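PDB 3QR0: phospholipase C-beta (PLC-beta) from Sepia officinalis, which belongs to the beta class of the phospholipase C family, combining PH, EF-hand-like, TIM-barrel-type X and Y, and C2 regions, and carries a bound calcium ion. Local coordinates for residues A[495-500]-A[545-550]; A[469-474]-A[507-512]; A[113-118]-A[601-606]; A[438-443]-A[515-520]. All blocks are in the same frame, centred on the assembly; numbering follows the deposited sequence. Where two conformers were deposited one is given.

Interaction 1: residues A[495-500]-A[545-550]; sequences EKEKKD and VETQAL
Glu497 and Gln548 cross at about a right angle where helices 488-501 and 546-555 meet, their short segments running 146° apart with axes 8.7 Å apart at closest approach. The Glu497 carboxylate lies against the start of the Gln548 side chain: OE2 is 3.5 Å from Gln548 CA and OE1 is 3.6 Å from Gln548 CG. With both chains extended beyond CG, the carboxylate and amide planes stand 47° apart, and water 1 bridges their tips, donating to Glu497 OE1 and accepting from Gln548 NE2. Asn551, one helical turn along, donates to the other Glu497 oxygen, OE2. A second crossing, also near a right angle, sets Thr547 against Asp500. Thr547 OG1, anti to its carbonyl carbon (chi1 -50°), gives a very short hydrogen bond of 2.5 Å to the anti lone pair of Asp500 OD2. Lys496 NZ forms a salt bridge with the same carboxylate, 3.1 Å from Asp500 OD1 and on that oxygen's syn side. Val545, the N-cap residue, lays CG2 against the Asp500 carbonyl, 3.6 Å from O. Asp500 is thus held from both helices and Glu497 by Asn551 and a water; the lysine and hydroxyl would probably stabilise the Asp500 anion.

Interaction 2: residues A[469-474]-A[507-512]; sequences KNKKMH and EAEAAE
Lys471, Ala510 and Met473 bury the most surface here, where the loop leaving strand 466-469 meets the one leading into helix 512-515. The Lys471 chain starts with CG anti to the carbonyl carbon (chi1 -70°), bends at chi3 (69°) and slides past Glu507 in the opposite direction, so that its CD passes 3.6 Å from Glu507 OE1. Its ammonium goes on to the backbone: Lys471 NZ donates to Ala508 O over 3.1 Å, from above the carbonyl plane (61° out of it). Water 3 ties NZ to Glu507 N, while Glu509 OE1 is an opposite charge 4.1 Å from Lys471 NZ, beyond a salt bridge. Ala510 points its methyl at the facing backbone, with CB 3.2 Å from Lys471 O. The same carbonyl accepts from Asn470 ND2 in its plane, at 2.8 Å, the amide of Asn470 lying nearly coplanar with its acceptor. Met473, bent at chi2 and chi3, crosses Glu512 obliquely and sets SD 3.8 Å from Glu512 CB, near the start of the helix. Glu507 OE2 accepts hydrogen bonds from Asn418 N and from water 4, which in turn accepts from Lys471 N. The ammonium is therefore held by a carbonyl and a water rather than by a carboxylate in contact, and the nearby acidic groups probably add only longer-range attraction.

Interaction 3: residues A[113-118]-A[601-606]; sequences NYIDLE and QCFDIA
An interdomain seam is formed here between the PH domain, through the loop joining its strands 105-110 and 118-124, and the Y region of the TIM-barrel part, just ahead of helix 605-613. The edge of Phe603 is directed at the face of Tyr114 in an edge-to-face pair, with ring centroids 5.0 Å apart and planes at 61°. Phe603 CZ sits over one Tyr114 face, 3.5 Å above the plane and offset toward the rim. The phenol oxygen also joins in, Tyr114 OH lying 3.4 Å from Phe603 CE1, while its polar contact is the carbonyl of Phe600. On the loop side Asn113 OD1 accepts from Ile115 N, at 2.8 Å, an Asx turn, and from Asp116 N, which makes it an Asx motif, both in the plane of its carbonyl. With CG between the backbone N and the carbonyl carbon (chi1 68°), OD1 turns toward these N-H groups; Asn113 CB lies 3.8 Å from Phe603 CE2. Phe603, for its part, is the centre of an inverse gamma turn. Ile115 slides antiparallel past it, placing CG1 3.8 Å from Phe603 CE2, and extends CD1 to within 3.8 Å of Gln601 CB. Gln601 turns its amide elsewhere, NE2 donating to Gly344 O.

Interaction 4: residues A[438-443]-A[515-520]; sequences ELLLDK and SALVNY
Segments 438-443 and 515-520 cross almost perpendicularly, the end-to-end directions of their touching parts being 88° apart, with Asp442 and Leu517 closest at 4.7 Å between CA atoms. The principal polar link comes from Asn519, whose ND2 donates to Leu441 O at 3.0 Å in a nearly straight bond (166°). The acceptor lies in the amide plane of Asn519, whereas the donor stands above the Leu441 carbonyl plane. The other end of that amide is fixed too: Tyr520 N donates to a lone pair of Asn519 OD1, so both ends of the group are engaged and its rotation is set. Water 5 lies between the carbonyls Leu441 O and Leu517 O, 2.8 Å and 2.7 Å away respectively. The contact brings the loop that follows helix 422-436 in the X region up to the turn entering strand 522-523 of the Y region, across the junction of the two halves of the TIM-barrel-like domain; residues 515-518 make a type I beta turn. Leu440 and Leu517 cross at about a right angle and meet tip to tip, CD2 to CD2 at 3.9 Å, both resting on Ile468 of strand 466-469. Leu441, with CG anti to the backbone N, brings CD2 in the plane of the Tyr520 ring to its edge, 3.7 Å from Tyr520 CD2. Tyr520 OH reaches on to the carbonyl of His448 and the backbone N of Ile445.

How the interactions relate
Interactions 2 and 4, with centres about 13 Å apart, touch: Met473 N is 2.8 Å from Ser515 OG, and Lys472 NZ 2.8 Å from Val518 O, both probable hydrogen bonds. Interaction 1 stands about 10 Å between nearest atoms from interaction 2, although helix 488-501, which carries 495-500, lies in the chain between 469-474 and 507-512. Interaction 3 joins the segments farthest apart in sequence, about 21 Å from interaction 4 between nearest atoms. The calcium ion, bound by Asn339, Glu368, Asp370 and Glu417, lies about 9 Å from the Glu507 side chain, about 10 Å from that of Val545 and about 11 Å from that of Gln601, so interactions 1, 2 and 3 approach the metal site without joining it.

Interaction 1: residues A[495-500]-A[545-550]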
loop_
_atom_site.group_PDB
_atom_site.type_symbol
_atom_site.label_atom_id
_atom_site.label_comp_id
_atom_site.label_asym_id
_atom_site.label_seq_id
_atom_site.Cartn_x
_atom_site.Cartn_y
_atom_site.Cartn_z
ATOM N N GLU A 495 29.853 15.825 -14.171
ATOM C CA GLU A 495 29.362 15.725 -15.547
ATOM C C GLU A 495 28.494 14.478 -15.730
ATOM O O GLU A 495 27.461 14.533 -16.394
ATOM C CB GLU A 495 30.533 15.729 -16.543
ATOM C CG GLU A 495 30.161 15.469 -18.010
ATOM C CD GLU A 495 29.460 16.642 -18.693
ATOM O OE1 GLU A 495 28.948 17.552 -17.997
ATOM O OE2 GLU A 495 29.423 16.650 -19.946
ATOM N N LYS A 496 28.914 13.365 -15.137
ATOM C CA LYS A 496 28.139 12.129 -15.194
ATOM C C LYS A 496 26.809 12.278 -14.460
ATOM O O LYS A 496 25.779 11.801 -14.935
ATOM C CB LYS A 496 28.930 10.965 -14.598
ATOM C CG LYS A 496 28.307 9.585 -14.833
ATOM C CD LYS A 496 28.381 9.177 -16.299
ATOM C CE LYS A 496 28.148 7.678 -16.494
ATOM N NZ LYS A 496 26.746 7.275 -16.176
ATOM N N GLU A 497 26.844 12.925 -13.294
ATOM C CA GLU A 497 25.628 13.216 -12.529
ATOM C C GLU A 497 24.654 14.012 -13.396
ATOM O O GLU A 497 23.482 13.668 -13.491
ATOM C CB GLU A 497 25.958 13.993 -11.244
ATOM C CG GLU A 497 26.666 13.173 -10.167
ATOM C CD GLU A 497 27.246 14.016 -9.024
ATOM O OE1 GLU A 497 27.092 15.262 -9.029
ATOM O OE2 GLU A 497 27.862 13.421 -8.108
ATOM N N LYS A 498 25.155 15.057 -14.052
ATOM C CA LYS A 498 24.318 15.898 -14.915
ATOM C C LYS A 498 23.727 15.126 -16.099
ATOM O O LYS A 498 22.555 15.302 -16.426
ATOM C CB LYS A 498 25.099 17.123 -15.399
ATOM C CG LYS A 498 25.322 18.135 -14.291
ATOM C CD LYS A 498 26.138 19.334 -14.737
ATOM C CE LYS A 498 26.391 20.262 -13.550
ATOM N NZ LYS A 498 27.443 21.274 -13.837
ATOM N N LYS A 499 24.532 14.265 -16.717
ATOM C CA LYS A 499 24.056 13.414 -17.812
ATOM C C LYS A 499 22.951 12.472 -17.353
ATOM O O LYS A 499 21.923 12.347 -18.019
ATOM C CB LYS A 499 25.203 12.598 -18.412
ATOM C CG LYS A 499 26.166 13.415 -19.243
ATOM C CD LYS A 499 27.222 12.533 -19.902
ATOM C CE LYS A 499 28.237 13.363 -20.664
ATOM N NZ LYS A 499 28.842 12.582 -21.774
ATOM N N ASP A 500 23.167 11.819 -16.214
ATOM C CA ASP A 500 22.183 10.890 -15.659
ATOM C C ASP A 500 20.876 11.590 -15.264
ATOM O O ASP A 500 19.821 10.958 -15.231
ATOM C CB ASP A 500 22.767 10.142 -14.451
ATOM C CG ASP A 500 23.829 9.115 -14.841
ATOM O OD1 ASP A 500 24.104 8.944 -16.050
ATOM O OD2 ASP A 500 24.395 8.471 -13.931
ATOM N N VAL A 545 19.655 13.361 -8.537
ATOM C CA VAL A 545 19.580 12.123 -9.306
ATOM C C VAL A 545 20.300 11.047 -8.489
ATOM O O VAL A 545 21.180 11.364 -7.692
ATOM C CB VAL A 545 20.188 12.285 -10.718
ATOM C CG1 VAL A 545 21.720 12.438 -10.662
ATOM C CG2 VAL A 545 19.780 11.113 -11.610
ATOM N N GLU A 546 19.908 9.785 -8.640
ATOM C CA GLU A 546 20.473 8.730 -7.806
ATOM C C GLU A 546 21.998 8.697 -7.878
ATOM O O GLU A 546 22.646 8.441 -6.878
ATOM C CB GLU A 546 19.880 7.352 -8.140
ATOM C CG GLU A 546 20.294 6.757 -9.463
ATOM C CD GLU A 546 19.645 5.400 -9.714
ATOM O OE1 GLU A 546 18.621 5.356 -10.420
ATOM O OE2 GLU A 546 20.152 4.377 -9.202
ATOM N N THR A 547 22.562 8.980 -9.050
ATOM C CA THR A 547 24.013 9.016 -9.227
ATOM C C THR A 547 24.680 10.034 -8.291
ATOM O O THR A 547 25.718 9.740 -7.701
ATOM C CB THR A 547 24.389 9.339 -10.687
ATOM O OG1 THR A 547 23.657 8.477 -11.566
ATOM C CG2 THR A 547 25.883 9.148 -10.922
ATOM N N GLN A 548 24.080 11.218 -8.139
ATOM C CA GLN A 548 24.646 12.239 -7.248
ATOM C C GLN A 548 24.540 11.796 -5.798
ATOM O O GLN A 548 25.512 11.878 -5.050
ATOM C CB GLN A 548 23.961 13.599 -7.422
ATOM C CG GLN A 548 24.549 14.716 -6.533
ATOM C CD GLN A 548 23.917 16.083 -6.778
ATOM O OE1 GLN A 548 22.725 16.183 -7.053
ATOM N NE2 GLN A 548 24.719 17.141 -6.666
ATOM N N ALA A 549 23.356 11.328 -5.415
ATOM C CA ALA A 549 23.088 10.891 -4.046
ATOM C C ALA A 549 23.994 9.731 -3.635
ATOM O O ALA A 549 24.427 9.671 -2.491
ATOM C CB ALA A 549 21.626 10.508 -3.888
ATOM N N LEU A 550 24.278 8.823 -4.570
ATOM C CA LEU A 550 25.201 7.706 -4.324
ATOM C C LEU A 550 26.632 8.176 -4.072
ATOM O O LEU A 550 27.314 7.641 -3.202
ATOM C CB LEU A 550 25.187 6.718 -5.495
ATOM C CG LEU A 550 23.950 5.829 -5.601
ATOM C CD1 LEU A 550 23.888 5.122 -6.957
ATOM C CD2 LEU A 550 23.934 4.817 -4.455
HETATM O O HOH W 1 27.847 16.889 -6.783
#

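Interaction 2: residues A[469-474]-A[507-512]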
loop_
_atom_site.group_PDB
_atom_site.type_symbol
_atom_site.label_atom_id
_atom_site.label_comp_id
_atom_site.label_asym_id
_atom_site.label_seq_id
_atom_site.Cartn_x
_atom_site.Cartn_y
_atom_site.Cartn_z
ATOM N N LYS A 469 7.534 23.112 -5.269
ATOM C CA LYS A 469 8.985 23.033 -5.367
ATOM C C LYS A 469 9.384 23.460 -6.777
ATOM O O LYS A 469 9.138 22.747 -7.754
ATOM C CB LYS A 469 9.465 21.611 -5.067
ATOM C CG LYS A 469 10.935 21.339 -5.386
ATOM C CD LYS A 469 11.260 19.857 -5.262
ATOM C CE LYS A 469 12.527 19.485 -6.024
ATOM N NZ LYS A 469 12.426 19.741 -7.501
ATOM N N ASN A 470 9.988 24.640 -6.864
ATOM C CA ASN A 470 10.422 25.227 -8.124
ATOM C C ASN A 470 11.555 26.194 -7.832
ATOM O O ASN A 470 11.636 26.740 -6.729
ATOM C CB ASN A 470 9.258 25.963 -8.791
ATOM C CG ASN A 470 9.553 26.365 -10.228
ATOM O OD1 ASN A 470 9.209 25.646 -11.165
ATOM N ND2 ASN A 470 10.183 27.524 -10.409
ATOM N N LYS A 471 12.431 26.400 -8.811
ATOM C CA LYS A 471 13.500 27.384 -8.674
ATOM C C LYS A 471 12.893 28.731 -8.299
ATOM O O LYS A 471 11.788 29.062 -8.741
ATOM C CB LYS A 471 14.291 27.522 -9.978
ATOM C CG LYS A 471 15.148 26.310 -10.328
ATOM C CD LYS A 471 15.552 26.303 -11.803
ATOM C CE LYS A 471 16.527 27.417 -12.143
ATOM N NZ LYS A 471 17.073 27.255 -13.531
ATOM N N LYS A 472 13.595 29.478 -7.452
ATOM C CA LYS A 472 13.221 30.855 -7.157
ATOM C C LYS A 472 14.044 31.770 -8.049
ATOM O O LYS A 472 14.949 31.308 -8.750
ATOM C CB LYS A 472 13.419 31.186 -5.675
ATOM C CG LYS A 472 12.322 30.605 -4.781
ATOM C CD LYS A 472 12.367 31.151 -3.354
ATOM C CE LYS A 472 11.690 32.508 -3.227
ATOM N NZ LYS A 472 10.205 32.431 -3.324
ATOM N N MET A 473 13.721 33.060 -8.040
ATOM C CA MET A 473 14.401 34.022 -8.907
ATOM C C MET A 473 15.894 34.110 -8.593
ATOM O O MET A 473 16.299 34.143 -7.427
ATOM C CB MET A 473 13.747 35.404 -8.819
ATOM C CG MET A 473 12.398 35.473 -9.522
ATOM S SD MET A 473 12.152 37.011 -10.416
ATOM C CE MET A 473 13.390 36.851 -11.708
ATOM N N HIS A 474 16.690 34.152 -9.659
ATOM C CA HIS A 474 18.150 34.036 -9.588
ATOM C C HIS A 474 18.781 35.088 -8.675
ATOM O O HIS A 474 18.863 36.264 -9.027
ATOM C CB HIS A 474 18.737 34.133 -11.004
ATOM C CG HIS A 474 20.185 33.764 -11.091
ATOM N ND1 HIS A 474 21.199 34.630 -10.740
ATOM C CD2 HIS A 474 20.790 32.623 -11.503
ATOM C CE1 HIS A 474 22.365 34.037 -10.924
ATOM N NE2 HIS A 474 22.145 32.819 -11.386
ATOM N N GLU A 507 16.904 23.481 -16.399
ATOM C CA GLU A 507 15.565 24.066 -16.428
ATOM C C GLU A 507 15.638 25.505 -16.912
ATOM O O GLU A 507 16.723 26.071 -17.030
ATOM C CB GLU A 507 14.967 24.066 -15.027
ATOM C CG GLU A 507 14.684 22.707 -14.462
ATOM C CD GLU A 507 14.259 22.800 -13.013
ATOM O OE1 GLU A 507 15.153 22.725 -12.149
ATOM O OE2 GLU A 507 13.049 22.992 -12.748
ATOM N N ALA A 508 14.475 26.102 -17.160
ATOM C CA ALA A 508 14.392 27.524 -17.478
ATOM C C ALA A 508 14.579 28.339 -16.202
ATOM O O ALA A 508 14.419 27.816 -15.098
ATOM C CB ALA A 508 13.051 27.847 -18.110
ATOM N N GLU A 509 14.919 29.616 -16.354
ATOM C CA GLU A 509 14.983 30.529 -15.210
ATOM C C GLU A 509 13.562 30.733 -14.707
ATOM O O GLU A 509 12.607 30.681 -15.488
ATOM C CB GLU A 509 15.583 31.891 -15.591
ATOM C CG GLU A 509 16.900 31.845 -16.362
ATOM C CD GLU A 509 17.966 31.012 -15.680
ATOM O OE1 GLU A 509 18.089 31.084 -14.437
ATOM O OE2 GLU A 509 18.691 30.288 -16.398
ATOM N N ALA A 510 13.418 30.962 -13.409
ATOM C CA ALA A 510 12.101 31.130 -12.820
ATOM C C ALA A 510 11.536 32.495 -13.180
ATOM O O ALA A 510 12.234 33.509 -13.099
ATOM C CB ALA A 510 12.167 30.964 -11.307
ATOM N N ALA A 511 10.279 32.509 -13.608
ATOM C CA ALA A 511 9.518 33.746 -13.712
ATOM C C ALA A 511 9.124 34.142 -12.293
ATOM O O ALA A 511 9.086 33.295 -11.394
ATOM C CB ALA A 511 8.286 33.546 -14.567
ATOM N N GLU A 512 8.827 35.423 -12.096
ATOM C CA GLU A 512 8.481 35.925 -10.767
ATOM C C GLU A 512 7.182 35.311 -10.226
ATOM O O GLU A 512 7.071 35.070 -9.026
ATOM C CB GLU A 512 8.406 37.459 -10.765
ATOM C CG GLU A 512 8.220 38.066 -9.372
ATOM C CD GLU A 512 8.835 39.452 -9.231
ATOM O OE1 GLU A 512 8.816 40.235 -10.207
ATOM O OE2 GLU A 512 9.339 39.762 -8.131
HETATM O O HOH W 2 11.998 27.433 -13.259
HETATM O O HOH W 3 18.740 24.802 -14.406
HETATM O O HOH W 4 12.040 24.980 -11.351
#

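Interaction 3: residues A[113-118]-A[601-606]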
loop_
_atom_site.group_PDB
_atom_site.type_symbol
_atom_site.label_atom_id
_atom_site.label_comp_id
_atom_site.label_asym_id
_atom_site.label_seq_id
_atom_site.Cartn_x
_atom_site.Cartn_y
_atom_site.Cartn_z
ATOM N N ASN A 113 -4.642 -3.613 -10.204
ATOM C CA ASN A 113 -3.619 -2.583 -10.033
ATOM C C ASN A 113 -4.205 -1.257 -10.502
ATOM O O ASN A 113 -5.272 -1.243 -11.123
ATOM C CB ASN A 113 -2.342 -2.927 -10.823
ATOM C CG ASN A 113 -2.542 -2.873 -12.344
ATOM O OD1 ASN A 113 -2.642 -1.803 -12.939
ATOM N ND2 ASN A 113 -2.568 -4.041 -12.974
ATOM N N TYR A 114 -3.532 -0.148 -10.200
ATOM C CA TYR A 114 -4.074 1.188 -10.531
ATOM C C TYR A 114 -3.671 1.744 -11.898
ATOM O O TYR A 114 -4.074 2.854 -12.250
ATOM C CB TYR A 114 -3.741 2.215 -9.432
ATOM C CG TYR A 114 -2.292 2.237 -9.032
ATOM C CD1 TYR A 114 -1.322 2.782 -9.873
ATOM C CD2 TYR A 114 -1.883 1.699 -7.815
ATOM C CE1 TYR A 114 0.010 2.786 -9.514
ATOM C CE2 TYR A 114 -0.551 1.702 -7.447
ATOM C CZ TYR A 114 0.390 2.243 -8.297
ATOM O OH TYR A 114 1.713 2.242 -7.934
ATOM N N ILE A 115 -2.884 0.990 -12.662
ATOM C CA ILE A 115 -2.509 1.397 -14.016
ATOM C C ILE A 115 -3.536 0.898 -15.038
ATOM O O ILE A 115 -3.901 1.634 -15.957
ATOM C CB ILE A 115 -1.104 0.886 -14.399
ATOM C CG1 ILE A 115 -0.039 1.468 -13.462
ATOM C CG2 ILE A 115 -0.775 1.257 -15.838
ATOM C CD1 ILE A 115 0.087 2.979 -13.536
ATOM N N ASP A 116 -3.998 -0.340 -14.872
ATOM C CA ASP A 116 -4.997 -0.925 -15.762
ATOM C C ASP A 116 -6.384 -0.816 -15.121
ATOM O O ASP A 116 -6.814 -1.704 -14.387
ATOM C CB ASP A 116 -4.656 -2.388 -16.074
ATOM C CG ASP A 116 -5.454 -2.944 -17.250
ATOM O OD1 ASP A 116 -6.304 -2.217 -17.810
ATOM O OD2 ASP A 116 -5.225 -4.114 -17.631
ATOM N N LEU A 117 -7.068 0.285 -15.409
ATOM C CA LEU A 117 -8.372 0.569 -14.807
ATOM C C LEU A 117 -9.510 0.146 -15.718
ATOM O O LEU A 117 -9.390 0.180 -16.942
ATOM C CB LEU A 117 -8.508 2.061 -14.508
ATOM C CG LEU A 117 -7.513 2.675 -13.524
ATOM C CD1 LEU A 117 -7.714 4.192 -13.490
ATOM C CD2 LEU A 117 -7.664 2.054 -12.129
ATOM N N GLU A 118 -10.612 -0.270 -15.104
ATOM C CA GLU A 118 -11.874 -0.406 -15.797
ATOM C C GLU A 118 -12.852 0.542 -15.112
ATOM O O GLU A 118 -12.586 1.030 -14.013
ATOM C CB GLU A 118 -12.338 -1.864 -15.804
ATOM C CG GLU A 118 -11.389 -2.740 -16.648
ATOM C CD GLU A 118 -11.791 -4.202 -16.734
ATOM O OE1 GLU A 118 -12.494 -4.696 -15.832
ATOM O OE2 GLU A 118 -11.380 -4.871 -17.711
ATOM N N GLN A 601 4.332 3.383 -11.859
ATOM C CA GLN A 601 3.805 2.504 -12.901
ATOM C C GLN A 601 4.571 1.190 -13.025
ATOM O O GLN A 601 4.126 0.285 -13.723
ATOM C CB GLN A 601 3.799 3.214 -14.264
ATOM C CG GLN A 601 5.174 3.429 -14.897
ATOM C CD GLN A 601 5.838 4.731 -14.488
ATOM O OE1 GLN A 601 5.726 5.185 -13.337
ATOM N NE2 GLN A 601 6.543 5.340 -15.430
ATOM N N CYS A 602 5.729 1.095 -12.375
ATOM C CA CYS A 602 6.547 -0.111 -12.445
ATOM C C CYS A 602 6.428 -0.876 -11.138
ATOM O O CYS A 602 6.996 -0.474 -10.131
ATOM C CB CYS A 602 8.003 0.242 -12.718
ATOM S SG CYS A 602 9.102 -1.189 -12.878
ATOM N N PHE A 603 5.700 -1.992 -11.175
ATOM C CA PHE A 603 5.423 -2.787 -9.978
ATOM C C PHE A 603 6.532 -3.784 -9.669
ATOM O O PHE A 603 6.289 -4.977 -9.489
ATOM C CB PHE A 603 4.073 -3.484 -10.117
ATOM C CG PHE A 603 2.907 -2.528 -10.098
ATOM C CD1 PHE A 603 2.569 -1.862 -8.926
ATOM C CD2 PHE A 603 2.179 -2.267 -11.248
ATOM C CE1 PHE A 603 1.507 -0.969 -8.896
ATOM C CE2 PHE A 603 1.115 -1.369 -11.228
ATOM C CZ PHE A 603 0.781 -0.724 -10.051
ATOM N N ASP A 604 7.755 -3.274 -9.596
ATOM C CA ASP A 604 8.901 -4.084 -9.225
ATOM C C ASP A 604 9.032 -4.121 -7.696
ATOM O O ASP A 604 8.195 -3.562 -6.982
ATOM C CB ASP A 604 10.176 -3.572 -9.910
ATOM C CG ASP A 604 10.509 -2.111 -9.585
ATOM O OD1 ASP A 604 9.749 -1.424 -8.855
ATOM O OD2 ASP A 604 11.558 -1.651 -10.086
ATOM N N ILE A 605 10.064 -4.796 -7.198
ATOM C CA ILE A 605 10.258 -4.933 -5.747
ATOM C C ILE A 605 10.181 -3.578 -5.014
ATOM O O ILE A 605 9.553 -3.470 -3.956
ATOM C CB ILE A 605 11.577 -5.703 -5.419
ATOM C CG1 ILE A 605 11.753 -5.884 -3.900
ATOM C CG2 ILE A 605 12.786 -5.014 -6.052
ATOM C CD1 ILE A 605 12.439 -4.719 -3.201
ATOM N N ALA A 606 10.778 -2.546 -5.601
ATOM C CA ALA A 606 10.798 -1.217 -4.991
ATOM C C ALA A 606 9.396 -0.661 -4.722
ATOM O O ALA A 606 9.125 -0.168 -3.629
ATOM C CB ALA A 606 11.578 -0.255 -5.860
#

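Interaction 4: residues A[438-443]-A[515-520]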
loop_
_atom_site.group_PDB
_atom_site.type_symbol
_atom_site.label_atom_id
_atom_site.label_comp_id
_atom_site.label_asym_id
_atom_site.label_seq_id
_atom_site.Cartn_x
_atom_site.Cartn_y
_atom_site.Cartn_z
ATOM N N GLU A 438 -7.413 27.894 -1.968
ATOM C CA GLU A 438 -6.945 27.918 -0.576
ATOM C C GLU A 438 -5.915 26.832 -0.245
ATOM O O GLU A 438 -5.104 27.007 0.665
ATOM C CB GLU A 438 -8.138 27.763 0.371
ATOM C CG GLU A 438 -7.827 28.116 1.822
ATOM C CD GLU A 438 -9.021 27.941 2.728
ATOM O OE1 GLU A 438 -9.637 26.851 2.710
ATOM O OE2 GLU A 438 -9.336 28.891 3.467
ATOM N N LEU A 439 -5.954 25.716 -0.973
ATOM C CA LEU A 439 -5.008 24.611 -0.764
ATOM C C LEU A 439 -3.553 25.016 -1.004
ATOM O O LEU A 439 -2.638 24.432 -0.425
ATOM C CB LEU A 439 -5.343 23.425 -1.678
ATOM C CG LEU A 439 -6.757 22.847 -1.617
ATOM C CD1 LEU A 439 -6.914 21.748 -2.667
ATOM C CD2 LEU A 439 -7.079 22.333 -0.216
ATOM N N LEU A 440 -3.339 26.000 -1.869
ATOM C CA LEU A 440 -1.991 26.411 -2.238
ATOM C C LEU A 440 -1.319 27.192 -1.110
ATOM O O LEU A 440 -1.849 28.209 -0.655
ATOM C CB LEU A 440 -2.038 27.264 -3.502
ATOM C CG LEU A 440 -0.700 27.650 -4.128
ATOM C CD1 LEU A 440 0.109 26.409 -4.500
ATOM C CD2 LEU A 440 -0.950 28.522 -5.354
ATOM N N LEU A 441 -0.158 26.714 -0.666
ATOM C CA LEU A 441 0.632 27.435 0.331
ATOM C C LEU A 441 1.544 28.415 -0.397
ATOM O O LEU A 441 2.674 28.082 -0.762
ATOM C CB LEU A 441 1.455 26.478 1.204
ATOM C CG LEU A 441 2.109 27.158 2.415
ATOM C CD1 LEU A 441 1.066 27.498 3.482
ATOM C CD2 LEU A 441 3.211 26.291 3.003
ATOM N N ASP A 442 1.040 29.625 -0.605
ATOM C CA ASP A 442 1.747 30.638 -1.393
ATOM C C ASP A 442 2.504 31.646 -0.523
ATOM O O ASP A 442 3.070 32.604 -1.048
ATOM C CB ASP A 442 0.764 31.367 -2.328
ATOM C CG ASP A 442 -0.324 32.113 -1.576
ATOM O OD1 ASP A 442 -0.385 32.004 -0.334
ATOM O OD2 ASP A 442 -1.126 32.810 -2.228
ATOM N N LYS A 443 2.514 31.417 0.793
ATOM C CA LYS A 443 3.160 32.306 1.764
ATOM C C LYS A 443 3.669 31.518 2.976
ATOM O O LYS A 443 3.083 30.495 3.334
ATOM C CB LYS A 443 2.162 33.340 2.281
ATOM C CG LYS A 443 2.030 34.598 1.437
ATOM C CD LYS A 443 1.224 35.678 2.167
ATOM C CE LYS A 443 1.818 36.013 3.542
ATOM N NZ LYS A 443 1.409 37.352 4.050
ATOM N N SER A 515 8.242 31.771 -9.043
ATOM C CA SER A 515 9.096 32.015 -7.884
ATOM C C SER A 515 8.273 32.366 -6.637
ATOM O O SER A 515 8.539 31.845 -5.553
ATOM C CB SER A 515 10.093 33.131 -8.193
ATOM O OG SER A 515 11.071 33.249 -7.178
ATOM N N ALA A 516 7.262 33.221 -6.813
ATOM C CA ALA A 516 6.406 33.700 -5.716
ATOM C C ALA A 516 5.678 32.598 -4.950
ATOM O O ALA A 516 5.344 32.775 -3.783
ATOM C CB ALA A 516 5.381 34.718 -6.249
ATOM N N LEU A 517 5.427 31.466 -5.601
ATOM C CA LEU A 517 4.719 30.355 -4.960
ATOM C C LEU A 517 5.636 29.447 -4.126
ATOM O O LEU A 517 5.148 28.581 -3.401
ATOM C CB LEU A 517 3.996 29.516 -6.014
ATOM C CG LEU A 517 3.052 30.277 -6.952
ATOM C CD1 LEU A 517 2.458 29.329 -7.966
ATOM C CD2 LEU A 517 1.951 31.002 -6.176
ATOM N N VAL A 518 6.951 29.644 -4.228
ATOM C CA VAL A 518 7.924 28.793 -3.540
ATOM C C VAL A 518 8.281 29.389 -2.185
ATOM O O VAL A 518 8.475 30.598 -2.063
ATOM C CB VAL A 518 9.206 28.609 -4.382
ATOM C CG1 VAL A 518 10.179 27.667 -3.685
ATOM C CG2 VAL A 518 8.857 28.085 -5.776
ATOM N N ASN A 519 8.353 28.539 -1.166
ATOM C CA ASN A 519 8.735 28.991 0.175
ATOM C C ASN A 519 9.558 27.951 0.932
ATOM O O ASN A 519 10.775 28.080 1.007
ATOM C CB ASN A 519 7.510 29.455 0.986
ATOM C CG ASN A 519 6.268 28.621 0.718
ATOM O OD1 ASN A 519 6.226 27.439 1.040
ATOM N ND2 ASN A 519 5.246 29.241 0.134
ATOM N N TYR A 520 8.908 26.922 1.475
ATOM C CA TYR A 520 9.599 25.971 2.352
ATOM C C TYR A 520 10.369 24.892 1.604
ATOM O O TYR A 520 11.251 24.252 2.182
ATOM C CB TYR A 520 8.611 25.321 3.327
ATOM C CG TYR A 520 8.034 26.326 4.288
ATOM C CD1 TYR A 520 8.833 26.915 5.261
ATOM C CD2 TYR A 520 6.698 26.711 4.206
ATOM C CE1 TYR A 520 8.321 27.851 6.133
ATOM C CE2 TYR A 520 6.173 27.641 5.074
ATOM C CZ TYR A 520 6.988 28.214 6.037
ATOM O OH TYR A 520 6.468 29.142 6.903
HETATM O O HOH W 5 4.667 26.445 -1.845
#